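Local coordinates for protein transcriptional regulator, MarR family (Methanosarcina mazei, PDB 3S2W) that probably binds DNA as a two-fold symmetric dimer and regulates transcription, as winged-helix MarR-family proteins do, at the interface of chains A and B. Residues are numbered along the deposited sequence; one frame, centred on the assembly and turned at random. Chains: chain A/B, Transcriptional regulator, MarR family.

Contacts 1 and 2 lie about 23 Å apart, measured between the centres of their C-alpha atoms, in one two-fold symmetric interface. Helix 20-42 of chain B runs through both, with B:Lys21 and B:Glu22 from its start in contact 1 and B:Tyr34 and B:Ile37 from further along in contact 2. The helix holding A:Ala125 in contact 1 is, in chain B, the one that supplies B:Trp128 to contact 2. Contact 1 brings polar side chains together without a direct bond between them and is bridged by a water, whereas contact 2 is apolar and aromatic. Exchanging the chains repeats both, so each patch has a twin elsewhere in the interface.

Contact 1: the interface of chains A and B. Residues chain A 122, 125-126, 129; chain B 21-22.
B:Glu22 reaches from the first turn of helix 20-42 onto A:Lys122 and A:Ser126, one turn apart on the same side of helix 112-133. Its extended side chain (chi2 -176°) and that of A:Lys122 cross obliquely. The carboxylate oxygen OE1 rests against the aliphatic stem of the lysine, 3.5 Å from A:Lys122 CG, while carboxylate carbon CD lies 3.8 Å from A:Lys122 CB. The ammonium group points past the acid: A:Lys122 NZ and B:Glu22 OE1 are 5.3 Å apart, so the opposite charges may attract without pairing. The second carboxylate oxygen, OE2, sits near the backbone carbonyl of A:Lys122 and the hydroxyl of A:Ser126, too far from either to bond. That carbonyl would tend to repel a charged carboxylate, an effect the lysine may partly offset.

The hydroxyl is already engaged within its own helix. With OG anti to its carbonyl carbon (chi1 -69°), A:Ser126 turns back along the helix and gives a hydrogen bond from OG to A:Lys122 O, 3.0 Å long and approaching tilted from the carbonyl plane. This probably holds the hydroxyl in place beside the glutamate, its hydrogen already spent within its own helix. An alanine in place of B:Glu22 would probably open a gap beside the A:Lys122 methylenes and the A:Ser126 hydroxyl, and leave the lysine ammonium without this nearby negative charge.

Next along, B:Lys21 lays its CB 4.0 Å from A:Ser126 CA, and its extended chain runs on past A:Ser126 O. Past it, A:Gly129 presents bare backbone, which lets the two helices come close at B:Lys21 CA. Water 1 fills in between the backbones, joining carbonyl oxygens of both chains: those of B:Lys21 and B:Glu22, and A:Ala125 O, which lies 2.8 Å from the water oxygen.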
loop_
_atom_site.group_PDB
_atom_site.type_symbol
_atom_site.label_atom_id
_atom_site.label_comp_id
_atom_site.label_asym_id
_atom_site.label_seq_id
_atom_site.Cartn_x
_atom_site.Cartn_y
_atom_site.Cartn_z
ATOM N N LYS A 122 7.636 6.859 15.984
ATOM C CA LYS A 122 6.502 7.751 15.838
ATOM C C LYS A 122 6.894 9.068 15.166
ATOM O O LYS A 122 6.089 9.673 14.428
ATOM C CB LYS A 122 5.769 7.946 17.169
ATOM C CG LYS A 122 4.795 6.774 17.493
ATOM C CD LYS A 122 4.016 6.989 18.799
ATOM C CE LYS A 122 2.978 5.881 19.037
ATOM N NZ LYS A 122 2.423 5.877 20.438
ATOM N N ALA A 125 7.231 8.485 11.379
ATOM C CA ALA A 125 5.880 8.469 10.810
ATOM C C ALA A 125 5.338 9.895 10.682
ATOM O O ALA A 125 4.574 10.198 9.785
ATOM C CB ALA A 125 4.927 7.619 11.674
ATOM N N SER A 126 5.751 10.773 11.577
ATOM C CA SER A 126 5.260 12.137 11.553
ATOM C C SER A 126 5.864 12.887 10.400
ATOM O O SER A 126 5.180 13.641 9.725
ATOM C CB SER A 126 5.579 12.867 12.867
ATOM O OG SER A 126 4.821 12.326 13.932
ATOM N N GLY A 129 4.028 12.065 7.329
ATOM C CA GLY A 129 2.729 12.716 7.246
ATOM C C GLY A 129 2.890 14.184 6.915
ATOM O O GLY A 129 2.087 14.783 6.194
ATOM N N LYS B 21 -0.528 13.565 11.516
ATOM C CA LYS B 21 0.604 13.297 10.648
ATOM C C LYS B 21 0.958 11.809 10.705
ATOM O O LYS B 21 1.248 11.195 9.681
ATOM C CB LYS B 21 1.806 14.161 11.030
ATOM C CG LYS B 21 1.628 15.653 10.803
ATOM C CD LYS B 21 2.790 16.420 11.451
ATOM C CE LYS B 21 2.570 17.930 11.433
ATOM N NZ LYS B 21 3.645 18.698 12.162
ATOM N N GLU B 22 0.905 11.223 11.897
ATOM C CA GLU B 22 1.283 9.818 12.070
ATOM C C GLU B 22 0.242 8.894 11.502
ATOM O O GLU B 22 0.558 7.854 10.938
ATOM C CB GLU B 22 1.483 9.468 13.543
ATOM C CG GLU B 22 2.619 10.193 14.218
ATOM C CD GLU B 22 2.804 9.715 15.636
ATOM O OE1 GLU B 22 2.274 8.626 15.962
ATOM O OE2 GLU B 22 3.469 10.428 16.422
HETATM O O HOH W 1 2.536 8.673 8.734
#

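Contact 2: the interface of chains A and B. Residues chain A 75, 152, 155-156, 158-159; chain B 34, 37, 128.
This is an apolar, aromatic part of the dimer interface, built from the N- and C-terminal helical regions that commonly join MarR-family subunits; it ties the C-terminal end of chain A, and a turn of its helix-turn-helix, to helix 20-42 of chain B. B:Tyr34 is gripped on both faces and along an edge. Over one face comes A:Phe152, whose CE1 stands 3.4 Å above the centre of the tyrosine ring. The planes meet at 79° in an edge-to-face stack, with the phenylalanine presenting its CE1-CZ edge. CG of A:Phe152 is anti to its backbone N (chi1 -178°), which carries the ring out from helix 138-157 to the tyrosine.

The opposite face is met by two long side chains. A:Lys75, in the turn between helix 67-74 and the probable recognition helix 78-90, lays its methylene CG over the phenol end, 3.5 Å from B:Tyr34 CE1. The terminal methyl CE of selenomethionine A:Met159 comes over the other end, near CD2. Its chain is bent at chi2 and chi3, which folds the methyl back towards B:Ile37, placing CE 3.4 Å from B:Ile37 CG2. At the rim, A:Met159 CG touches B:Tyr34 CD2 at 3.3 Å, and methyl CD1 of A:Leu156 meets B:Tyr34 CE2, also at 3.3 Å. The tyrosine is thus likely to be restrained from flipping.

B:Ile37, one turn on from B:Tyr34, uses both branches: CG2 faces the selenomethionine, and CD1 presses on A:Lys75 CB, 3.4 Å away, the two chains crossing at about a right angle. The lysine's aliphatic stem thus brings the probable DNA-binding region of chain A against the chain B helix. Farther off, the tip of the B:Trp128 indole approaches helix 138-157 where a glycine offers no side chain, CH2 lying 4.0 Å from A:Gly155 CA.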
loop_
_atom_site.group_PDB
_atom_site.type_symbol
_atom_site.label_atom_id
_atom_site.label_comp_id
_atom_site.label_asym_id
_atom_site.label_seq_id
_atom_site.Cartn_x
_atom_site.Cartn_y
_atom_site.Cartn_z
ATOM N N LYS A 75 -3.804 -7.617 8.097
ATOM C CA LYS A 75 -4.079 -8.312 6.845
ATOM C C LYS A 75 -2.787 -8.492 6.076
ATOM O O LYS A 75 -2.711 -8.177 4.885
ATOM C CB LYS A 75 -5.125 -7.576 5.997
ATOM C CG LYS A 75 -6.528 -7.542 6.599
ATOM C CD LYS A 75 -7.205 -8.880 6.446
ATOM C CE LYS A 75 -8.596 -8.850 7.012
ATOM N NZ LYS A 75 -9.522 -9.624 6.141
ATOM N N PHE A 152 -11.767 3.723 5.050
ATOM C CA PHE A 152 -11.318 2.447 5.548
ATOM C C PHE A 152 -12.453 1.600 6.119
ATOM O O PHE A 152 -12.531 0.396 5.851
ATOM C CB PHE A 152 -10.219 2.590 6.587
ATOM C CG PHE A 152 -9.720 1.265 7.067
ATOM C CD1 PHE A 152 -9.281 0.314 6.146
ATOM C CD2 PHE A 152 -9.732 0.938 8.406
ATOM C CE1 PHE A 152 -8.840 -0.932 6.553
ATOM C CE2 PHE A 152 -9.292 -0.304 8.824
ATOM C CZ PHE A 152 -8.841 -1.242 7.895
ATOM N N GLY A 155 -14.268 -0.091 3.411
ATOM C CA GLY A 155 -13.632 -1.321 3.000
ATOM C C GLY A 155 -13.896 -2.388 4.044
ATOM O O GLY A 155 -14.447 -3.448 3.743
ATOM N N LEU A 156 -13.527 -2.081 5.281
ATOM C CA LEU A 156 -13.614 -3.028 6.381
ATOM C C LEU A 156 -14.966 -3.733 6.470
ATOM O O LEU A 156 -15.035 -4.906 6.839
ATOM C CB LEU A 156 -13.301 -2.319 7.693
ATOM C CG LEU A 156 -12.849 -3.212 8.842
ATOM C CD1 LEU A 156 -11.892 -4.277 8.347
ATOM C CD2 LEU A 156 -12.208 -2.383 9.938
ATOM N N ILE A 158 -17.003 -4.717 4.060
ATOM C CA ILE A 158 -17.179 -5.790 3.084
ATOM C C ILE A 158 -15.960 -6.708 2.916
ATOM O O ILE A 158 -15.879 -7.456 1.947
ATOM C CB ILE A 158 -17.648 -5.239 1.704
ATOM C CG1 ILE A 158 -16.597 -4.316 1.071
ATOM C CG2 ILE A 158 -18.973 -4.484 1.862
ATOM C CD1 ILE A 158 -15.262 -4.956 0.794
HETATM N N MSE A 159 -15.036 -6.662 3.872
HETATM C CA MSE A 159 -13.786 -7.420 3.777
HETATM C C MSE A 159 -13.886 -8.866 4.257
HETATM O O MSE A 159 -13.334 -9.773 3.628
HETATM C CB MSE A 159 -12.661 -6.687 4.512
HETATM C CG MSE A 159 -12.130 -5.510 3.704
HETATM SE SE MSE A 159 -11.131 -6.102 2.117
HETATM C CE MSE A 159 -9.786 -7.061 3.149
ATOM N N TYR B 34 -5.895 -3.563 2.187
ATOM C CA TYR B 34 -7.274 -4.008 1.995
ATOM C C TYR B 34 -7.614 -4.081 0.506
ATOM O O TYR B 34 -8.242 -5.036 0.064
ATOM C CB TYR B 34 -8.262 -3.179 2.839
ATOM C CG TYR B 34 -8.258 -3.648 4.299
ATOM C CD1 TYR B 34 -7.079 -3.670 5.035
ATOM C CD2 TYR B 34 -9.414 -4.107 4.921
ATOM C CE1 TYR B 34 -7.049 -4.106 6.338
ATOM C CE2 TYR B 34 -9.393 -4.548 6.247
ATOM C CZ TYR B 34 -8.202 -4.546 6.948
ATOM O OH TYR B 34 -8.148 -4.992 8.261
ATOM N N ILE B 37 -6.052 -7.371 -1.112
ATOM C CA ILE B 37 -6.874 -8.530 -0.775
ATOM C C ILE B 37 -8.141 -8.556 -1.622
ATOM O O ILE B 37 -8.492 -9.586 -2.193
ATOM C CB ILE B 37 -7.251 -8.479 0.683
ATOM C CG1 ILE B 37 -6.067 -8.950 1.499
ATOM C CG2 ILE B 37 -8.499 -9.316 0.952
ATOM C CD1 ILE B 37 -6.051 -8.367 2.865
ATOM N N TRP B 128 -13.419 -1.087 -6.625
ATOM C CA TRP B 128 -12.780 -0.820 -5.339
ATOM C C TRP B 128 -12.968 0.653 -5.004
ATOM O O TRP B 128 -13.317 1.000 -3.876
ATOM C CB TRP B 128 -11.294 -1.197 -5.343
ATOM C CG TRP B 128 -10.571 -0.899 -4.013
ATOM C CD1 TRP B 128 -9.497 -0.072 -3.827
ATOM C CD2 TRP B 128 -10.906 -1.415 -2.711
ATOM N NE1 TRP B 128 -9.135 -0.056 -2.504
ATOM C CE2 TRP B 128 -9.983 -0.864 -1.799
ATOM C CE3 TRP B 128 -11.896 -2.283 -2.234
ATOM C CZ2 TRP B 128 -10.020 -1.165 -0.429
ATOM C CZ3 TRP B 128 -11.933 -2.586 -0.867
ATOM C CH2 TRP B 128 -11.007 -2.017 0.019
#